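Local coordinates for protein choline dehydrogenase and related flavoproteins (Aspergillus oryzae, PDB 3Q9T) that acts as a formate oxidase of the glucose-methanol-choline oxidoreductase family, carrying 8-formyl-FAD at its catalytic site, at residues T51-M56 against G346-G351; S95-T100 against C200-R205; W101-K106 against I554-Y559; A160-E165 against L352-G357. All coordinates share one frame; numbering follows the deposited sequence.

Contact 1: residues T51-M56 against G346-G351; sequences TPSSAM and GPVGSG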
# COMPACT_ATOMS: atom_id res chain seq x y z
N THR A 51 26.04 18.50 -1.56
CA THR A 51 25.66 18.96 -2.90
C THR A 51 24.15 19.05 -3.08
O THR A 51 23.47 18.03 -3.15
CB THR A 51 26.15 17.96 -3.93
OG1 THR A 51 27.56 17.76 -3.77
CG2 THR A 51 25.82 18.45 -5.34
N PRO A 52 23.61 20.28 -3.18
CA PRO A 52 22.14 20.41 -3.15
C PRO A 52 21.40 19.65 -4.24
O PRO A 52 20.27 19.23 -4.00
CB PRO A 52 21.91 21.92 -3.29
CG PRO A 52 23.16 22.52 -2.71
CD PRO A 52 24.28 21.58 -3.11
N SER A 53 22.00 19.46 -5.42
CA SER A 53 21.25 18.82 -6.50
C SER A 53 21.14 17.31 -6.32
O SER A 53 20.38 16.66 -7.04
CB SER A 53 21.84 19.15 -7.89
OG SER A 53 23.13 18.61 -8.09
N SER A 54 21.88 16.76 -5.36
CA SER A 54 21.85 15.33 -5.07
C SER A 54 20.79 14.95 -4.04
O SER A 54 20.58 13.77 -3.80
CB SER A 54 23.21 14.88 -4.53
OG SER A 54 24.19 14.81 -5.54
N ALA A 55 20.13 15.94 -3.44
CA ALA A 55 19.19 15.69 -2.33
C ALA A 55 18.24 14.51 -2.55
O ALA A 55 18.21 13.56 -1.75
CB ALA A 55 18.39 16.94 -2.00
N MET A 56 17.47 14.56 -3.64
CA MET A 56 16.51 13.50 -3.94
C MET A 56 17.15 12.11 -4.02
O MET A 56 16.55 11.12 -3.61
CB MET A 56 15.70 13.83 -5.20
CG MET A 56 14.85 15.05 -4.99
SD MET A 56 13.64 15.45 -6.26
CE MET A 56 14.71 16.23 -7.47
N GLY A 346 27.59 26.77 -10.68
CA GLY A 346 26.71 26.07 -11.60
C GLY A 346 25.48 25.42 -10.98
O GLY A 346 25.29 25.46 -9.76
N PRO A 347 24.63 24.80 -11.82
CA PRO A 347 23.33 24.26 -11.41
C PRO A 347 23.44 23.01 -10.53
O PRO A 347 22.49 22.69 -9.80
CB PRO A 347 22.66 23.92 -12.75
CG PRO A 347 23.81 23.58 -13.64
CD PRO A 347 24.92 24.51 -13.24
N VAL A 348 24.56 22.31 -10.59
CA VAL A 348 24.81 21.24 -9.64
C VAL A 348 24.60 21.72 -8.19
O VAL A 348 24.20 20.94 -7.32
CB VAL A 348 26.20 20.63 -9.79
CG1 VAL A 348 26.49 19.66 -8.63
CG2 VAL A 348 26.35 19.93 -11.16
N GLY A 349 24.84 23.00 -7.93
CA GLY A 349 24.64 23.55 -6.60
C GLY A 349 23.22 24.00 -6.33
O GLY A 349 22.93 24.57 -5.28
N SER A 350 22.32 23.74 -7.27
CA SER A 350 20.94 24.17 -7.15
C SER A 350 20.02 23.16 -6.43
O SER A 350 20.16 21.94 -6.59
CB SER A 350 20.37 24.50 -8.53
OG SER A 350 19.02 24.92 -8.41
N GLY A 351 19.08 23.69 -5.65
CA GLY A 351 18.03 22.88 -5.04
C GLY A 351 16.81 22.72 -5.93
O GLY A 351 15.83 22.08 -5.53
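Two 3-10 segments meet here, one in the loop that follows helix 47-50 and the other in the loop between helix 331-343 and strand 353-358. The carbonyl oxygen of Val348 is their meeting point, since Ser53 grips it twice. Ser53 N donates to Val348 O over 3.3 Å, in the carbonyl plane though with a bent N-H (136°). Ser53 OG makes the shorter bond, 2.7 Å to Val348 O, and comes in on a lone pair in the same plane. It can do so because OG sits in the crowded position between its own backbone N and carbonyl carbon (chi1 67°). Beside this grip, Val348 CG1, anti to the backbone N (chi1 171°), fills the angle between Ser53 OG and the methyl of Thr51, with Thr51 CG2 3.6 Å from Val348 CG1. The ring of Pro52 presses on the next carbonyl, its CG 3.3 Å from Gly349 O. Tyr340 of helix 331-343 packs against Thr51, Pro52 and Val348, while Thr51 OG1 is bonded back to Pro47 O. Pro52 also rests on Phe99, making this junction of two 3-10 segments second-shell packing beside the flavin-binding loop.

Contact 2: residues S95-T100 against C200-R205; sequences SLNYFT and CDTIYR. With FAY ([(2R,3S,4R,5R)-5-(6-amino-9H-purin-9-yl)-3,4-dihydroxytetrahydrofuran-2-yl]methyl (2R,3S,4S)-5-(8-formyl-7-methyl-2,4-dioxo-3,4-dihydrobenzo[g]pteridin-10(2H)-yl)-2,3,4-trihydroxypentyl dihydrogen diphosphate), chain D.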
# COMPACT_ATOMS: atom_id res chain seq x y z
N SER A 95 20.03 17.21 6.83
CA SER A 95 21.08 16.71 5.94
C SER A 95 20.57 16.07 4.66
O SER A 95 21.36 15.76 3.77
CB SER A 95 21.95 15.70 6.67
OG SER A 95 22.77 16.35 7.63
N LEU A 96 19.26 15.83 4.55
CA LEU A 96 18.75 15.29 3.29
C LEU A 96 17.49 15.99 2.75
O LEU A 96 16.89 15.50 1.79
CB LEU A 96 18.56 13.76 3.34
CG LEU A 96 17.79 13.05 4.44
CD1 LEU A 96 16.44 13.69 4.77
CD2 LEU A 96 17.61 11.55 4.13
N ASN A 97 17.13 17.13 3.35
CA ASN A 97 15.89 17.83 2.98
C ASN A 97 16.03 18.70 1.73
O ASN A 97 17.11 18.74 1.12
CB ASN A 97 15.27 18.59 4.17
CG ASN A 97 16.00 19.92 4.50
OD1 ASN A 97 16.81 20.41 3.71
ND2 ASN A 97 15.67 20.50 5.65
N TYR A 98 14.94 19.36 1.31
CA TYR A 98 14.96 20.13 0.06
C TYR A 98 15.01 21.66 0.26
O TYR A 98 14.49 22.45 -0.54
CB TYR A 98 13.84 19.66 -0.90
CG TYR A 98 13.84 18.15 -1.04
CD1 TYR A 98 12.65 17.43 -1.03
CD2 TYR A 98 15.04 17.45 -1.13
CE1 TYR A 98 12.66 16.04 -1.12
CE2 TYR A 98 15.06 16.06 -1.22
CZ TYR A 98 13.86 15.36 -1.21
OH TYR A 98 13.85 13.99 -1.28
N PHE A 99 15.64 22.04 1.37
CA PHE A 99 16.28 23.35 1.53
C PHE A 99 15.39 24.54 1.83
O PHE A 99 15.86 25.49 2.46
CB PHE A 99 17.15 23.66 0.30
CG PHE A 99 18.02 22.54 -0.11
CD1 PHE A 99 19.14 22.20 0.65
CD2 PHE A 99 17.73 21.81 -1.24
CE1 PHE A 99 19.98 21.15 0.27
CE2 PHE A 99 18.56 20.75 -1.63
CZ PHE A 99 19.68 20.42 -0.85
N THR A 100 14.15 24.51 1.37
CA THR A 100 13.27 25.67 1.51
C THR A 100 13.20 26.16 2.95
O THR A 100 13.12 25.38 3.90
CB THR A 100 11.85 25.43 0.99
OG1 THR A 100 11.90 24.65 -0.22
CG2 THR A 100 11.19 26.76 0.68
N CYS A 200 13.67 31.40 -0.18
CA CYS A 200 15.01 31.27 0.37
C CYS A 200 15.31 29.82 0.70
O CYS A 200 14.41 28.99 0.77
CB CYS A 200 15.17 32.13 1.62
SG CYS A 200 15.07 33.88 1.29
N ASP A 201 16.58 29.52 0.92
CA ASP A 201 17.01 28.15 1.02
C ASP A 201 18.15 27.99 2.00
O ASP A 201 18.93 28.92 2.19
CB ASP A 201 17.46 27.67 -0.35
CG ASP A 201 16.30 27.40 -1.26
OD1 ASP A 201 16.03 28.23 -2.15
OD2 ASP A 201 15.65 26.34 -1.08
N THR A 202 18.26 26.81 2.58
CA THR A 202 19.44 26.45 3.37
C THR A 202 20.54 25.98 2.41
O THR A 202 21.10 24.87 2.54
CB THR A 202 19.14 25.40 4.45
OG1 THR A 202 18.35 24.33 3.90
CG2 THR A 202 18.39 26.05 5.63
N ILE A 203 20.84 26.86 1.45
CA ILE A 203 21.94 26.67 0.50
C ILE A 203 22.71 27.99 0.39
O ILE A 203 22.11 29.07 0.41
CB ILE A 203 21.41 26.27 -0.89
CG1 ILE A 203 20.63 24.94 -0.80
CG2 ILE A 203 22.55 26.18 -1.88
CD1 ILE A 203 19.84 24.58 -2.04
N TYR A 204 24.03 27.91 0.32
CA TYR A 204 24.85 29.09 0.10
C TYR A 204 26.14 28.70 -0.59
O TYR A 204 26.80 27.73 -0.20
CB TYR A 204 25.14 29.83 1.41
CG TYR A 204 25.87 31.15 1.23
CD1 TYR A 204 25.37 32.14 0.39
CD2 TYR A 204 27.05 31.41 1.92
CE1 TYR A 204 26.03 33.34 0.22
CE2 TYR A 204 27.72 32.62 1.76
CZ TYR A 204 27.20 33.58 0.91
OH TYR A 204 27.85 34.78 0.75
N ARG A 205 26.49 29.46 -1.62
CA ARG A 205 27.60 29.09 -2.49
C ARG A 205 27.51 27.62 -2.82
O ARG A 205 28.50 26.89 -2.68
CB ARG A 205 28.93 29.41 -1.82
CG ARG A 205 29.25 30.90 -1.76
CD ARG A 205 30.48 31.14 -0.90
NE ARG A 205 31.48 31.98 -1.56
CZ ARG A 205 32.49 31.53 -2.29
NH1 ARG A 205 32.65 30.22 -2.49
NH2 ARG A 205 33.34 32.39 -2.84
P FAY D . 13.94 17.18 13.66
N1 FAY D . 11.38 21.18 5.62
C2 FAY D . 11.63 22.42 5.03
O2 FAY D . 11.55 23.44 5.70
N3 FAY D . 12.42 22.48 3.90
C4 FAY D . 12.45 21.40 3.06
O4 FAY D . 12.46 21.62 1.83
N5 FAY D . 12.23 19.03 2.82
C6 FAY D . 12.57 16.71 2.65
C7 FAY D . 12.71 15.46 3.22
C8 FAY D . 12.56 15.31 4.60
O8 FAY D . 12.97 13.88 6.41
C9 FAY D . 12.38 16.45 5.40
PA FAY D . 15.53 15.07 12.65
C1' FAY D . 11.70 18.73 7.12
C10 FAY D . 11.63 20.02 4.92
N10 FAY D . 11.76 18.80 5.60
N1A FAY D . 19.07 6.33 18.17
O1A FAY D . 15.16 13.88 11.83
C1B FAY D . 18.43 10.61 15.21
O1P FAY D . 15.04 17.78 14.50
C2' FAY D . 13.05 19.08 7.78
O2' FAY D . 14.04 18.41 7.08
C2A FAY D . 20.00 7.30 17.89
O2A FAY D . 16.17 16.18 11.86
C2B FAY D . 18.25 10.67 13.70
O2B FAY D . 19.25 9.97 12.99
O2P FAY D . 12.61 17.25 14.39
C3' FAY D . 13.31 18.91 9.31
O3' FAY D . 14.60 18.41 9.66
N3A FAY D . 19.67 8.38 17.08
C3B FAY D . 18.33 12.16 13.45
O3B FAY D . 19.69 12.52 13.37
O3P FAY D . 14.23 15.62 13.40
C4' FAY D . 12.30 18.07 10.06
O4' FAY D . 11.03 18.60 9.68
C4A FAY D . 18.42 8.48 16.57
C4B FAY D . 17.78 12.77 14.71
O4B FAY D . 17.75 11.75 15.69
C4X FAY D . 12.05 20.16 3.58
C5' FAY D . 12.54 18.15 11.58
O5' FAY D . 13.81 17.83 12.16
C5A FAY D . 17.46 7.51 16.86
C5B FAY D . 16.40 13.36 14.48
O5B FAY D . 16.56 14.58 13.80
C5X FAY D . 12.18 17.80 3.43
C6A FAY D . 17.79 6.42 17.66
N6A FAY D . 16.89 5.44 17.85
N7A FAY D . 16.32 7.86 16.23
C7M FAY D . 12.85 14.27 2.30
C8A FAY D . 16.51 9.02 15.57
C8M FAY D . 13.09 14.08 5.22
C9A FAY D . 12.14 17.69 4.83
N9A FAY D . 17.81 9.41 15.77
O HOH W 1 19.27 21.81 4.39
O HOH W 2 13.61 25.69 -2.38
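Thr100 O is held by two hydrogen bonds, one from FAY N3 at 3.0 Å and one from Gln555 NE2. Across the two segments the best-held atom is Phe99 O. Thr202 N donates to Phe99 O over 2.7 Å, nearly straight (159°) and on a lone pair in the carbonyl plane. Asp201 CA approaches Phe99 O to 3.2 Å, and Thr202 OG1 stands 3.1 Å from Phe99 O, its proton also within reach of another acceptor; this hydroxyl accepts from Gln555 NE2 as well. The Phe99 ring lies between two unlike groups. Ile203 CD1 sits over one face, 3.6 Å from the centroid of the Phe99 ring, and Asn97 O is centred over the opposite face. Next along the chain, Thr100 and Asp201 form an antiparallel, non-hydrogen-bonded beta pair, through which the flavin-binding loop joins strand 195-204. A water links the pair's side chains, lying 2.5 Å from Asp201 OD2 and bonded to Thr100 OG1 as well. Asn97 closes an Asx turn: its OD1 accepts from Phe99 N at 3.1 Å, the donor standing 62° out of the carbonyl plane. A second water joins Asn97 OD1 to Thr202 OG1. The other branch of the amide faces the cofactor, with Asn97 ND2 donating to FAY O2' over 3.0 Å; ND2 is bonded to Gln555 OE1 too, which fixes how the amide is turned. Thr100 N makes a weak bond to FAY O4. Tyr98 lays one ring face over FAY C6, near the rim of its own ring.

Contact 3: residues W101-K106 against I554-Y559; sequences WVPGHK and IQNSVY. With FAY ([(2R,3S,4R,5R)-5-(6-amino-9H-purin-9-yl)-3,4-dihydroxytetrahydrofuran-2-yl]methyl (2R,3S,4S)-5-(8-formyl-7-methyl-2,4-dioxo-3,4-dihydrobenzo[g]pteridin-10(2H)-yl)-2,3,4-trihydroxypentyl dihydrogen diphosphate), chain D.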
# COMPACT_ATOMS: atom_id res chain seq x y z
N TRP A 101 13.24 27.48 3.09
CA TRP A 101 13.30 28.13 4.40
C TRP A 101 12.19 29.15 4.45
O TRP A 101 12.30 30.21 3.83
CB TRP A 101 14.64 28.80 4.58
CG TRP A 101 14.84 29.50 5.90
CD1 TRP A 101 14.56 30.80 6.18
CD2 TRP A 101 15.39 28.94 7.10
NE1 TRP A 101 14.90 31.09 7.48
CE2 TRP A 101 15.42 29.96 8.07
CE3 TRP A 101 15.87 27.67 7.45
CZ2 TRP A 101 15.89 29.76 9.36
CZ3 TRP A 101 16.33 27.47 8.74
CH2 TRP A 101 16.34 28.51 9.68
N VAL A 102 11.15 28.82 5.20
CA VAL A 102 9.92 29.59 5.21
C VAL A 102 9.22 29.33 6.55
O VAL A 102 9.06 28.19 6.95
CB VAL A 102 9.04 29.20 3.99
CG1 VAL A 102 8.84 27.68 3.93
CG2 VAL A 102 7.71 29.94 4.00
N PRO A 103 8.86 30.40 7.28
CA PRO A 103 8.34 30.22 8.64
C PRO A 103 6.88 29.80 8.73
O PRO A 103 6.58 28.89 9.50
CB PRO A 103 8.49 31.62 9.25
CG PRO A 103 8.34 32.54 8.07
CD PRO A 103 9.04 31.82 6.93
N GLY A 104 6.00 30.46 7.98
CA GLY A 104 4.58 30.23 8.12
C GLY A 104 3.78 31.47 8.50
O GLY A 104 4.32 32.56 8.64
N HIS A 105 2.48 31.29 8.71
CA HIS A 105 1.56 32.40 8.82
C HIS A 105 1.38 32.79 10.28
O HIS A 105 1.25 31.94 11.14
CB HIS A 105 0.23 32.03 8.17
CG HIS A 105 -0.68 33.20 7.92
ND1 HIS A 105 -1.49 33.73 8.90
CD2 HIS A 105 -0.92 33.92 6.80
CE1 HIS A 105 -2.19 34.73 8.40
NE2 HIS A 105 -1.86 34.87 7.13
N LYS A 106 1.41 34.09 10.54
CA LYS A 106 1.26 34.63 11.89
C LYS A 106 0.01 34.12 12.62
O LYS A 106 0.06 33.78 13.80
CB LYS A 106 1.25 36.17 11.83
CG LYS A 106 0.76 36.87 13.11
CD LYS A 106 0.96 38.40 12.99
CE LYS A 106 -0.02 39.18 13.86
NZ LYS A 106 0.01 38.77 15.30
N ILE A 554 8.54 23.00 6.87
CA ILE A 554 8.59 23.31 8.30
C ILE A 554 9.96 23.46 8.96
O ILE A 554 10.01 23.71 10.16
CB ILE A 554 7.82 22.24 9.10
CG1 ILE A 554 8.54 20.89 8.99
CG2 ILE A 554 6.38 22.15 8.59
CD1 ILE A 554 8.01 19.79 9.90
N GLN A 555 11.06 23.31 8.22
CA GLN A 555 12.37 23.30 8.87
C GLN A 555 12.66 24.58 9.66
O GLN A 555 13.31 24.52 10.70
CB GLN A 555 13.52 22.97 7.89
CG GLN A 555 14.07 24.15 7.10
CD GLN A 555 15.36 23.79 6.30
OE1 GLN A 555 16.26 23.11 6.80
NE2 GLN A 555 15.43 24.25 5.07
N ASN A 556 12.17 25.72 9.18
CA ASN A 556 12.37 27.00 9.87
C ASN A 556 11.77 26.94 11.29
O ASN A 556 12.44 27.29 12.26
CB ASN A 556 11.78 28.14 9.03
CG ASN A 556 12.14 29.55 9.56
OD1 ASN A 556 11.64 30.53 9.03
ND2 ASN A 556 12.98 29.63 10.60
N SER A 557 10.53 26.45 11.41
CA SER A 557 9.91 26.32 12.73
C SER A 557 10.65 25.32 13.65
O SER A 557 10.67 25.47 14.88
CB SER A 557 8.43 25.93 12.61
OG SER A 557 8.30 24.64 11.99
N VAL A 558 11.26 24.30 13.06
CA VAL A 558 11.97 23.31 13.85
C VAL A 558 13.26 23.88 14.46
O VAL A 558 13.55 23.67 15.64
CB VAL A 558 12.27 22.03 13.04
CG1 VAL A 558 13.01 21.00 13.89
CG2 VAL A 558 10.96 21.45 12.50
N TYR A 559 14.03 24.59 13.66
CA TYR A 559 15.16 25.34 14.20
C TYR A 559 14.66 26.32 15.25
O TYR A 559 15.24 26.44 16.31
CB TYR A 559 15.91 26.09 13.11
CG TYR A 559 16.87 25.26 12.29
CD1 TYR A 559 18.13 24.94 12.78
CD2 TYR A 559 16.54 24.82 11.01
CE1 TYR A 559 19.03 24.19 12.03
CE2 TYR A 559 17.44 24.08 10.24
CZ TYR A 559 18.68 23.77 10.76
OH TYR A 559 19.58 23.04 10.01
P FAY D . 13.94 17.18 13.66
N1 FAY D . 11.38 21.18 5.62
C2 FAY D . 11.63 22.42 5.03
O2 FAY D . 11.55 23.44 5.70
N3 FAY D . 12.42 22.48 3.90
C4 FAY D . 12.45 21.40 3.06
O4 FAY D . 12.46 21.62 1.83
N5 FAY D . 12.23 19.03 2.82
C6 FAY D . 12.57 16.71 2.65
C7 FAY D . 12.71 15.46 3.22
C8 FAY D . 12.56 15.31 4.60
O8 FAY D . 12.97 13.88 6.41
C9 FAY D . 12.38 16.45 5.40
PA FAY D . 15.53 15.07 12.65
C1' FAY D . 11.70 18.73 7.12
C10 FAY D . 11.63 20.02 4.92
N10 FAY D . 11.76 18.80 5.60
N1A FAY D . 19.07 6.33 18.17
O1A FAY D . 15.16 13.88 11.83
C1B FAY D . 18.43 10.61 15.21
O1P FAY D . 15.04 17.78 14.50
C2' FAY D . 13.05 19.08 7.78
O2' FAY D . 14.04 18.41 7.08
C2A FAY D . 20.00 7.30 17.89
O2A FAY D . 16.17 16.18 11.86
C2B FAY D . 18.25 10.67 13.70
O2B FAY D . 19.25 9.97 12.99
O2P FAY D . 12.61 17.25 14.39
C3' FAY D . 13.31 18.91 9.31
O3' FAY D . 14.60 18.41 9.66
N3A FAY D . 19.67 8.38 17.08
C3B FAY D . 18.33 12.16 13.45
O3B FAY D . 19.69 12.52 13.37
O3P FAY D . 14.23 15.62 13.40
C4' FAY D . 12.30 18.07 10.06
O4' FAY D . 11.03 18.60 9.68
C4A FAY D . 18.42 8.48 16.57
C4B FAY D . 17.78 12.77 14.71
O4B FAY D . 17.75 11.75 15.69
C4X FAY D . 12.05 20.16 3.58
C5' FAY D . 12.54 18.15 11.58
O5' FAY D . 13.81 17.83 12.16
C5A FAY D . 17.46 7.51 16.86
C5B FAY D . 16.40 13.36 14.48
O5B FAY D . 16.56 14.58 13.80
C5X FAY D . 12.18 17.80 3.43
C6A FAY D . 17.79 6.42 17.66
N6A FAY D . 16.89 5.44 17.85
N7A FAY D . 16.32 7.86 16.23
C7M FAY D . 12.85 14.27 2.30
C8A FAY D . 16.51 9.02 15.57
C8M FAY D . 13.09 14.08 5.22
C9A FAY D . 12.14 17.69 4.83
N9A FAY D . 17.81 9.41 15.77
O HOH W 3 11.35 25.97 6.29
O HOH W 4 8.66 26.58 9.32
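The indole of Trp101 carries the side-chain amide of Asn556 on one face and meets Tyr559 at its edge. The amide is stacked at 25° to the indole and displaced toward its rim, with Asn556 ND2 3.2 Å from Trp101 CZ2. At the edge, Trp101 CZ3 is 3.5 Å from Tyr559 CD2, with the ring planes oblique at 47°. Gln555 OE1, bonded to Asn97 ND2, lies in the plane of the Tyr559 ring, at its edge, while Gln555 NE2 goes to Thr100 O. CG of Asn556 is anti to its backbone N (chi1 -171°), which brings the amide over the indole. The Asn556 side chain lies alongside Pro103, with Asn556 OD1 3.3 Å from Pro103 CB, while its ND2 is satisfied by Leu129 O. Two waters fill the seam between the backbones: one accepts from Val102 N and Asn556 N and donates to FAY O2; the other donates to Val102 O and accepts from Ser557 N. Gln555 N donates to FAY O2 over 2.6 Å. Helix 555-572 thus points its N-terminus at the flavin pyrimidine, where it probably helps to stabilise negative charge on the reduced ring, as in other flavoenzymes with a helix start at the C2 carbonyl.

Contact 4: residues A160-E165 against L352-G357; sequences AELIDE and LLELVG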
# COMPACT_ATOMS: atom_id res chain seq x y z
N ALA A 160 17.16 31.53 -3.42
CA ALA A 160 17.74 30.54 -4.33
C ALA A 160 18.78 31.23 -5.22
O ALA A 160 18.54 32.33 -5.73
CB ALA A 160 16.65 29.90 -5.19
N GLU A 161 19.94 30.59 -5.37
CA GLU A 161 20.97 31.07 -6.29
C GLU A 161 20.50 30.67 -7.68
O GLU A 161 20.65 29.52 -8.08
CB GLU A 161 22.34 30.48 -5.91
CG GLU A 161 22.72 30.85 -4.45
CD GLU A 161 23.98 30.17 -3.90
OE1 GLU A 161 24.74 30.85 -3.17
OE2 GLU A 161 24.19 28.96 -4.16
N LEU A 162 19.89 31.63 -8.38
CA LEU A 162 19.12 31.34 -9.58
C LEU A 162 19.92 30.67 -10.70
O LEU A 162 21.04 31.08 -10.99
CB LEU A 162 18.44 32.61 -10.10
CG LEU A 162 17.38 33.13 -9.13
CD1 LEU A 162 16.84 34.49 -9.56
CD2 LEU A 162 16.24 32.10 -8.98
N ILE A 163 19.34 29.63 -11.30
CA ILE A 163 19.92 29.00 -12.49
C ILE A 163 19.67 29.87 -13.73
O ILE A 163 18.52 30.14 -14.05
CB ILE A 163 19.25 27.63 -12.76
CG1 ILE A 163 19.41 26.71 -11.55
CG2 ILE A 163 19.85 26.99 -14.02
CD1 ILE A 163 18.70 25.36 -11.70
N ASP A 164 20.74 30.28 -14.43
CA ASP A 164 20.57 31.17 -15.60
C ASP A 164 19.62 30.64 -16.68
O ASP A 164 18.73 31.35 -17.15
CB ASP A 164 21.92 31.55 -16.21
CG ASP A 164 22.69 32.55 -15.36
OD1 ASP A 164 23.93 32.63 -15.49
OD2 ASP A 164 22.05 33.26 -14.56
N GLU A 165 19.82 29.38 -17.08
CA GLU A 165 19.00 28.74 -18.09
C GLU A 165 17.52 28.69 -17.73
O GLU A 165 16.66 28.59 -18.61
CB GLU A 165 19.53 27.33 -18.32
CG GLU A 165 18.71 26.50 -19.30
CD GLU A 165 19.36 25.16 -19.60
OE1 GLU A 165 20.35 24.81 -18.91
OE2 GLU A 165 18.89 24.46 -20.53
N LEU A 352 16.85 23.34 -7.12
CA LEU A 352 15.86 23.11 -8.19
C LEU A 352 14.46 23.65 -7.91
O LEU A 352 13.54 23.39 -8.67
CB LEU A 352 15.77 21.63 -8.57
CG LEU A 352 17.11 20.92 -8.73
CD1 LEU A 352 16.93 19.41 -8.95
CD2 LEU A 352 17.91 21.55 -9.86
N LEU A 353 14.30 24.40 -6.84
CA LEU A 353 13.02 25.02 -6.54
C LEU A 353 13.32 26.49 -6.33
O LEU A 353 14.06 26.82 -5.42
CB LEU A 353 12.46 24.42 -5.25
CG LEU A 353 10.95 24.38 -5.01
CD1 LEU A 353 10.63 24.23 -3.52
CD2 LEU A 353 10.20 25.56 -5.62
N GLU A 354 12.75 27.38 -7.15
CA GLU A 354 13.11 28.81 -7.09
C GLU A 354 11.91 29.72 -6.90
O GLU A 354 12.04 30.80 -6.32
CB GLU A 354 13.88 29.24 -8.34
CG GLU A 354 15.19 28.47 -8.54
CD GLU A 354 15.85 28.76 -9.87
OE1 GLU A 354 15.11 29.17 -10.79
OE2 GLU A 354 17.10 28.59 -9.98
N LEU A 355 10.77 29.29 -7.43
CA LEU A 355 9.51 29.99 -7.25
C LEU A 355 8.55 29.08 -6.50
O LEU A 355 8.39 27.89 -6.83
CB LEU A 355 8.91 30.40 -8.59
CG LEU A 355 9.66 31.53 -9.29
CD1 LEU A 355 9.35 31.56 -10.77
CD2 LEU A 355 9.37 32.89 -8.62
N VAL A 356 7.89 29.66 -5.51
CA VAL A 356 6.96 28.94 -4.66
C VAL A 356 5.71 29.78 -4.46
O VAL A 356 5.80 30.99 -4.20
CB VAL A 356 7.61 28.64 -3.27
CG1 VAL A 356 6.58 28.11 -2.29
CG2 VAL A 356 8.80 27.69 -3.41
N GLY A 357 4.54 29.13 -4.56
CA GLY A 357 3.28 29.84 -4.45
C GLY A 357 2.43 29.52 -3.22
O GLY A 357 2.28 28.36 -2.83
O HOH W 5 18.67 27.59 -7.83
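Glu354 reaches out from the start of the 352-357 segment into the loop that follows strand 155-159, and three residues of that loop surround it at different angles. CG is anti to its carbonyl carbon (chi1 -60°) and the chain beyond it is extended, so the carboxylate reaches the backbone of Ile163. Leu162 crosses this chain obliquely, laying CD2 against the carboxylate carbon, with Leu162 CD2 3.5 Å from Glu354 CD. Ala160 closes on the aliphatic part, its CB 3.9 Å from Glu354 CG. Ile163 stands at about a right angle to the glutamate, and its CG1 comes within 3.4 Å of Glu354 OE2. The same oxygen accepts Ile163 N over 2.8 Å on its syn lone pair, almost straight (169°). A water donates to Glu354 OE2 and to Glu161 O, so OE2 is gripped twice. The other oxygen, OE1, makes a salt bridge to Arg170 of helix 167-179, whose NH1 also reaches Ile163 O; the cation and the two donors probably keep this buried carboxylate ionised. Further along, Ile163 CD1 meets Leu352 CD2 loosely, at 4.3 Å. One buried glutamate therefore ties the loop between strand 155-159 and helix 167-179 to strand 353-358, within the large mixed sheet that probably corresponds to the substrate-binding domain of GMC oxidoreductases.

Overall arrangement
Contact 2 lies at the middle of the set, its centre about 9 Å from that of contact 1, 13 Å from contact 3 and 12 Å from contact 4, and it touches all three. Contacts 1 and 3 do not touch, their nearest atoms being about 10 Å apart. Contacts 1 and 4, centres about 11 Å apart, meet through Ser350 and Ile163. Contacts 2 and 4 share one sheet, in which strands 195-204 and 353-358 are neighbours. Along the chain contact 2 nests inside the loop closed by contact 1, contact 4 inside that of contact 3, and the remaining pairs alternate. Contacts 2 and 3, linked through Gln555, hold the flavin, while 1 and 4 pack against contact 2.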